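Local coordinates for protein Ion-channel modulator raklp (Rhipicephalus appendiculatus, PDB 2W8X) that probably activates maxiK potassium channels of the host as a component of tick saliva, using a highly modified Kunitz/BPTI scaffold, at residues C18-Q23 with L31-L36. Sequence-based numbering, arbitrary orientation.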
loop_
_atom_site.group_PDB
_atom_site.type_symbol
_atom_site.label_atom_id
_atom_site.label_comp_id
_atom_site.label_asym_id
_atom_site.label_seq_id
_atom_site.Cartn_x
_atom_site.Cartn_y
_atom_site.Cartn_z
ATOM N N CYS A 18 2.115 -9.046 -8.555
ATOM C CA CYS A 18 2.707 -8.096 -9.496
ATOM C C CYS A 18 4.219 -8.189 -9.436
ATOM O O CYS A 18 4.772 -8.264 -8.358
ATOM C CB CYS A 18 2.236 -6.678 -9.199
ATOM S SG CYS A 18 0.502 -6.425 -9.670
ATOM N N ASP A 19 4.879 -8.202 -10.589
ATOM C CA ASP A 19 6.339 -8.239 -10.645
ATOM C C ASP A 19 6.894 -7.000 -9.981
ATOM O O ASP A 19 6.640 -5.897 -10.438
ATOM C CB ASP A 19 6.772 -8.332 -12.092
ATOM C CG ASP A 19 8.259 -8.367 -12.291
ATOM O OD1 ASP A 19 9.056 -8.206 -11.357
ATOM O OD2 ASP A 19 8.634 -8.547 -13.488
ATOM N N PRO A 20 7.651 -7.173 -8.877
ATOM C CA PRO A 20 8.128 -5.991 -8.138
ATOM C C PRO A 20 9.151 -5.153 -8.874
ATOM O O PRO A 20 9.396 -4.002 -8.504
ATOM C CB PRO A 20 8.753 -6.611 -6.898
ATOM C CG PRO A 20 9.162 -7.935 -7.309
ATOM C CD PRO A 20 8.109 -8.418 -8.247
ATOM N N ASN A 21 9.710 -5.711 -9.947
ATOM C CA ASN A 21 10.655 -5.022 -10.791
ATOM C C ASN A 21 10.012 -4.161 -11.861
ATOM O O ASN A 21 10.741 -3.439 -12.564
ATOM C CB ASN A 21 11.598 -6.023 -11.439
ATOM C CG ASN A 21 12.527 -6.682 -10.470
ATOM O OD1 ASN A 21 13.113 -6.041 -9.629
ATOM N ND2 ASN A 21 12.630 -7.971 -10.556
ATOM N N LEU A 22 8.666 -4.207 -12.005
ATOM C CA LEU A 22 7.985 -3.338 -12.948
ATOM C C LEU A 22 8.120 -1.878 -12.487
ATOM O O LEU A 22 7.687 -1.516 -11.380
ATOM C CB LEU A 22 6.498 -3.675 -13.094
ATOM C CG LEU A 22 6.037 -4.828 -13.930
ATOM C CD1 LEU A 22 4.511 -4.888 -13.816
ATOM C CD2 LEU A 22 6.525 -4.709 -15.412
ATOM N N GLN A 23 8.702 -1.056 -13.339
ATOM C CA GLN A 23 9.138 0.315 -13.026
ATOM C C GLN A 23 7.998 1.298 -13.212
ATOM O O GLN A 23 8.017 2.200 -14.051
ATOM C CB GLN A 23 10.379 0.657 -13.853
ATOM C CG GLN A 23 11.545 -0.274 -13.526
ATOM C CD GLN A 23 12.854 0.029 -14.247
ATOM O OE1 GLN A 23 13.917 -0.263 -13.717
ATOM N NE2 GLN A 23 12.784 0.645 -15.380
ATOM N N LEU A 31 10.328 2.091 0.543
ATOM C CA LEU A 31 9.237 1.147 0.336
ATOM C C LEU A 31 9.797 -0.274 0.410
ATOM O O LEU A 31 10.999 -0.461 0.418
ATOM C CB LEU A 31 8.526 1.420 -0.991
ATOM C CG LEU A 31 7.844 2.785 -1.069
ATOM C CD1 LEU A 31 7.171 2.908 -2.434
ATOM C CD2 LEU A 31 6.829 3.036 0.073
ATOM N N TRP A 32 8.899 -1.258 0.459
ATOM C CA TRP A 32 9.222 -2.674 0.427
ATOM C C TRP A 32 8.458 -3.376 -0.696
ATOM O O TRP A 32 7.442 -2.866 -1.196
ATOM C CB TRP A 32 8.804 -3.296 1.782
ATOM C CG TRP A 32 9.616 -2.749 2.936
ATOM C CD1 TRP A 32 9.531 -1.502 3.490
ATOM C CD2 TRP A 32 10.677 -3.426 3.636
ATOM N NE1 TRP A 32 10.473 -1.359 4.491
ATOM C CE2 TRP A 32 11.181 -2.527 4.605
ATOM C CE3 TRP A 32 11.226 -4.706 3.553
ATOM C CZ2 TRP A 32 12.203 -2.894 5.477
ATOM C CZ3 TRP A 32 12.237 -5.056 4.422
ATOM C CH2 TRP A 32 12.715 -4.147 5.351
ATOM N N HIS A 33 8.929 -4.557 -1.087
ATOM C CA HIS A 33 8.257 -5.361 -2.089
ATOM C C HIS A 33 8.313 -6.813 -1.687
ATOM O O HIS A 33 9.201 -7.246 -0.942
ATOM C CB HIS A 33 8.888 -5.160 -3.489
ATOM C CG HIS A 33 10.266 -5.722 -3.617
ATOM N ND1 HIS A 33 11.400 -5.041 -3.209
ATOM C CD2 HIS A 33 10.682 -6.953 -3.995
ATOM C CE1 HIS A 33 12.462 -5.806 -3.416
ATOM N NE2 HIS A 33 12.052 -6.990 -3.856
ATOM N N TYR A 34 7.373 -7.573 -2.212
ATOM C CA TYR A 34 7.336 -9.008 -1.985
ATOM C C TYR A 34 7.967 -9.788 -3.132
ATOM O O TYR A 34 7.635 -9.553 -4.300
ATOM C CB TYR A 34 5.915 -9.462 -1.792
ATOM C CG TYR A 34 5.710 -10.942 -1.520
ATOM C CD1 TYR A 34 6.163 -11.534 -0.341
ATOM C CD2 TYR A 34 4.996 -11.731 -2.403
ATOM C CE1 TYR A 34 5.909 -12.890 -0.069
ATOM C CE2 TYR A 34 4.717 -13.061 -2.129
ATOM C CZ TYR A 34 5.174 -13.638 -0.969
ATOM O OH TYR A 34 4.897 -14.963 -0.734
ATOM N N ASN A 35 8.852 -10.736 -2.774
ATOM C CA ASN A 35 9.464 -11.692 -3.718
ATOM C C ASN A 35 8.711 -13.001 -3.572
ATOM O O ASN A 35 8.884 -13.753 -2.593
ATOM C CB ASN A 35 10.963 -11.810 -3.394
ATOM C CG ASN A 35 11.746 -12.673 -4.357
ATOM O OD1 ASN A 35 11.209 -13.554 -4.978
ATOM N ND2 ASN A 35 13.061 -12.431 -4.435
ATOM N N LEU A 36 7.854 -13.270 -4.558
ATOM C CA LEU A 36 6.983 -14.422 -4.549
ATOM C C LEU A 36 7.803 -15.714 -4.626
ATOM O O LEU A 36 7.434 -16.704 -3.985
ATOM C CB LEU A 36 5.987 -14.333 -5.704
ATOM C CG LEU A 36 4.995 -15.471 -5.886
ATOM C CD1 LEU A 36 4.042 -15.670 -4.718
ATOM C CD2 LEU A 36 4.226 -15.186 -7.179
#
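Pro20, in a type I beta turn running from Asp19 to Leu22, faces His33 of strand 31-35, their CA atoms 6.1 Å apart; no hydrogen bond runs directly between residues 18-23 and 31-36, and their direct contact is van der Waals. The proline ring and the His33 side chain cross at about a right angle. Pro20 CB lies 3.5 Å from His33 CD2, approaching the imidazole obliquely, and also comes within 3.7 Å of His33 CB. With chi1 at 69°, His33 CG lies between the backbone N and the carbonyl carbon, which carries the ring to Pro20; the second torsion leaves CD2 nearest the proline and ND1 hydrogen-bonded to Gly44 O. Pro20 CG also reaches the next strand residue, 3.7 Å from Tyr34 O, so the proline spans two consecutive strand residues. Strand 31-35 pairs antiparallel with strand 40-42, the beta hairpin of the Kunitz/BPTI fold, and Tyr34 turns its side chain onto Cys59 and Cys63 of helix 56-70; the Pro20 contacts lay the loop after helix 14-17 against this hairpin. Within the turn, Leu22 N donates to Asp19 O at 3.1 Å, and Asn21 N to Asp19 OD1 at 2.9 Å, an Asx turn in which the donor sits above the carboxylate plane, 49° out of it. Asn49 ND2 hydrogen-bonds to both Asp19 O and Leu22 O. Beside the proline, Asn51 bridges the two segments, its ND2 bonded to Cys18 O and its OD1 to Tyr34 N, while the disulfide from Cys18 to Cys3 ties the start of the loop to the N-terminal region.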